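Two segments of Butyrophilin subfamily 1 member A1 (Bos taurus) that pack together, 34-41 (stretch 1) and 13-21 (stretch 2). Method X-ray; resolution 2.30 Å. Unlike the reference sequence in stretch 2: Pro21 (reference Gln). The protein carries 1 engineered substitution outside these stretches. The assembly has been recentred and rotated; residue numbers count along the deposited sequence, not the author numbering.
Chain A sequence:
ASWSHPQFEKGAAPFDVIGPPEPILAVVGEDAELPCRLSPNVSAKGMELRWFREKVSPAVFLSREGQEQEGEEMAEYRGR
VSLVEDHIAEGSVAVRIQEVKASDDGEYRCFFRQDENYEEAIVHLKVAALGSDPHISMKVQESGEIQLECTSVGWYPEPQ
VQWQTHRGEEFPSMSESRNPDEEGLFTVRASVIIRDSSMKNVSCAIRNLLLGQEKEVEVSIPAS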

# COMPACT_ATOMS: atom_id res chain seq x y z
N LEU A 34 -5.86 -1.91 11.83
CA LEU A 34 -4.83 -1.11 12.48
C LEU A 34 -4.88 -1.34 13.98
O LEU A 34 -5.67 -0.73 14.66
CB LEU A 34 -5.03 0.36 12.20
CG LEU A 34 -4.68 0.88 10.80
CD1 LEU A 34 -5.06 -0.08 9.69
CD2 LEU A 34 -5.33 2.23 10.59
N PRO A 35 -4.01 -2.22 14.50
CA PRO A 35 -4.11 -2.62 15.93
C PRO A 35 -3.31 -1.71 16.82
O PRO A 35 -2.36 -1.08 16.36
CB PRO A 35 -3.54 -4.04 15.94
CG PRO A 35 -2.63 -4.11 14.60
CD PRO A 35 -2.89 -2.85 13.79
N CYS A 36 -3.76 -1.57 18.05
CA CYS A 36 -2.97 -0.97 19.11
C CYS A 36 -3.44 -1.64 20.39
O CYS A 36 -4.59 -2.10 20.48
CB CYS A 36 -3.19 0.53 19.21
SG CYS A 36 -2.43 1.49 17.91
N ARG A 37 -2.55 -1.72 21.38
CA ARG A 37 -2.89 -2.39 22.63
C ARG A 37 -2.35 -1.64 23.83
O ARG A 37 -1.36 -0.90 23.73
CB ARG A 37 -2.43 -3.87 22.65
CG ARG A 37 -0.94 -4.08 22.40
CD ARG A 37 -0.39 -5.46 22.83
NE ARG A 37 1.09 -5.40 22.89
CZ ARG A 37 1.93 -6.44 22.83
NH1 ARG A 37 1.48 -7.70 22.71
NH2 ARG A 37 3.25 -6.23 22.88
N LEU A 38 -3.03 -1.82 24.96
CA LEU A 38 -2.56 -1.29 26.22
C LEU A 38 -1.42 -2.14 26.77
O LEU A 38 -1.40 -3.35 26.55
CB LEU A 38 -3.71 -1.27 27.24
CG LEU A 38 -4.74 -0.15 27.03
CD1 LEU A 38 -5.79 -0.14 28.14
CD2 LEU A 38 -4.10 1.24 26.90
N SER A 39 -0.49 -1.48 27.47
CA SER A 39 0.49 -2.11 28.36
C SER A 39 0.34 -1.45 29.73
O SER A 39 0.50 -0.23 29.85
CB SER A 39 1.93 -1.91 27.89
OG SER A 39 2.79 -2.87 28.50
N PRO A 40 0.03 -2.23 30.76
CA PRO A 40 -0.21 -3.67 30.83
C PRO A 40 -1.49 -4.09 30.15
O PRO A 40 -2.31 -3.24 29.77
CB PRO A 40 -0.34 -3.92 32.33
CG PRO A 40 -0.82 -2.59 32.85
CD PRO A 40 -0.11 -1.58 32.07
N ASN A 41 -1.70 -5.40 30.03
CA ASN A 41 -2.84 -5.93 29.30
C ASN A 41 -4.15 -5.86 30.10
O ASN A 41 -4.81 -6.87 30.36
CB ASN A 41 -2.53 -7.34 28.80
CG ASN A 41 -2.07 -8.26 29.90
OD1 ASN A 41 -1.45 -7.82 30.89
ND2 ASN A 41 -2.38 -9.53 29.76
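Stretch 2 13-21: APFDVIGPP

Stretch 2 lies alongside stretch 1 as a short antiparallel β-strand. Residues 16-18 form the strand, and they pair with the strand that covers 34-39. The two axes come within 4.5 Å and their N-to-C directions differ by 148°. Phi and psi at Asp16, Val17 and Ile18 are those of an extended chain. The register sets Ile18 opposite Arg37, Val17 opposite Leu38 and Asp16 opposite Ser39, with CA-CA distances of 5.4, 4.6 and 4.9 Å.

Ile18 is the residue most covered by the other stretch. Its backbone makes a pair of hydrogen bonds with Arg37: Ile18 N donates to Arg37 O at 2.8 Å, and Arg37 N donates to Ile18 O at 3.1 Å. Its side chain is in the m,t rotamer. This carries Ile18 CD1 to 3.5 Å from Ser39 CB and 3.8 Å from Arg37 NE. The methyl thus sits at the edge of the guanidinium, near its plane. Arg37 has chi1 in p, and the end of its side chain comes nearer to stretch 2 than its CA-to-CB direction suggests.

Ser39 is covered next most. It is the other hydrogen-bonded partner. Asp16 N donates to Ser39 O at 2.6 Å, nearly in line, and Ser39 N donates to Asp16 O at 2.7 Å. The CB atoms of Ser39 and Asp16 are 4.4 Å apart. Asp16, Ile18, Arg37 and Ser39 all place their side chains on the same face of the sheet.

Leu38 and Val17 form the non-hydrogen-bonded pair between these two, and their side chains lie on the opposite, buried face. Leu38 CD2 packs 3.8 Å from Val17 CG2 and 3.7 Å from Phe15 CD1, so one methyl touches both residues. It approaches the Phe15 ring obliquely. The backbone adds close CA-H...O contacts, with Leu38 CA 3.2 Å from Asp16 O and Val17 CA 3.4 Å from Arg37 O. Cys36 CB is 4.3 Å from Val17 CG1; Cys36 is bonded covalently to a group elsewhere in the structure.

The contact continues at both ends of the paired strands. Beyond Ile18, Gly19 CA lies 4.2 Å from Cys36 SG. Pro20 then packs on Pro35, with Pro20 CG 3.8 Å from Pro35 CD and Pro20 CD 3.5 Å from Pro35 O. At the other end a cis peptide bond precedes Pro40, and Pro40 CD is 4.1 Å from Pro14 O. Asn41, Ala13 and Pro21 take no part.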

# COMPACT_ATOMS: atom_id res chain seq x y z
N ALA A 13 0.48 8.72 33.32
CA ALA A 13 -0.61 7.70 33.12
C ALA A 13 -0.21 6.28 33.59
O ALA A 13 0.94 5.85 33.44
CB ALA A 13 -1.08 7.67 31.66
N PRO A 14 -1.16 5.56 34.18
CA PRO A 14 -0.85 4.22 34.67
C PRO A 14 -0.92 3.12 33.58
O PRO A 14 -1.11 1.96 33.89
CB PRO A 14 -1.93 4.00 35.74
CG PRO A 14 -3.11 4.84 35.27
CD PRO A 14 -2.52 6.01 34.55
N PHE A 15 -0.74 3.50 32.32
CA PHE A 15 -0.75 2.56 31.21
C PHE A 15 -0.01 3.15 30.03
O PHE A 15 0.12 4.37 29.92
CB PHE A 15 -2.19 2.23 30.78
CG PHE A 15 -3.00 3.43 30.32
CD1 PHE A 15 -2.85 3.96 29.04
CD2 PHE A 15 -3.94 4.00 31.16
CE1 PHE A 15 -3.61 5.06 28.62
CE2 PHE A 15 -4.73 5.10 30.74
CZ PHE A 15 -4.56 5.62 29.47
N ASP A 16 0.46 2.27 29.14
CA ASP A 16 0.94 2.73 27.84
C ASP A 16 0.14 2.10 26.70
O ASP A 16 -0.61 1.12 26.88
CB ASP A 16 2.46 2.49 27.64
CG ASP A 16 3.31 3.27 28.65
OD1 ASP A 16 3.24 4.54 28.66
OD2 ASP A 16 4.04 2.62 29.45
N VAL A 17 0.31 2.70 25.54
CA VAL A 17 -0.35 2.29 24.31
C VAL A 17 0.78 1.92 23.36
O VAL A 17 1.63 2.74 23.09
CB VAL A 17 -1.19 3.44 23.73
CG1 VAL A 17 -1.62 3.10 22.30
CG2 VAL A 17 -2.38 3.69 24.58
N ILE A 18 0.76 0.69 22.87
CA ILE A 18 1.78 0.19 21.97
C ILE A 18 1.24 -0.01 20.56
O ILE A 18 0.21 -0.65 20.39
CB ILE A 18 2.32 -1.18 22.47
CG1 ILE A 18 2.56 -1.16 23.98
CG2 ILE A 18 3.65 -1.53 21.75
CD1 ILE A 18 2.97 -2.51 24.55
N GLY A 19 1.94 0.49 19.55
CA GLY A 19 1.57 0.20 18.16
C GLY A 19 2.28 -1.04 17.64
O GLY A 19 3.10 -1.62 18.34
N PRO A 20 1.96 -1.49 16.41
CA PRO A 20 2.63 -2.72 15.93
C PRO A 20 4.14 -2.55 15.69
O PRO A 20 4.59 -1.43 15.42
CB PRO A 20 1.92 -3.04 14.60
CG PRO A 20 0.75 -2.05 14.51
CD PRO A 20 1.05 -0.90 15.41
N PRO A 21 4.91 -3.66 15.77
CA PRO A 21 6.36 -3.64 15.44
C PRO A 21 6.62 -3.03 14.07
O PRO A 21 7.57 -2.26 13.88
CB PRO A 21 6.74 -5.13 15.39
CG PRO A 21 5.68 -5.85 16.16
CD PRO A 21 4.44 -5.01 16.16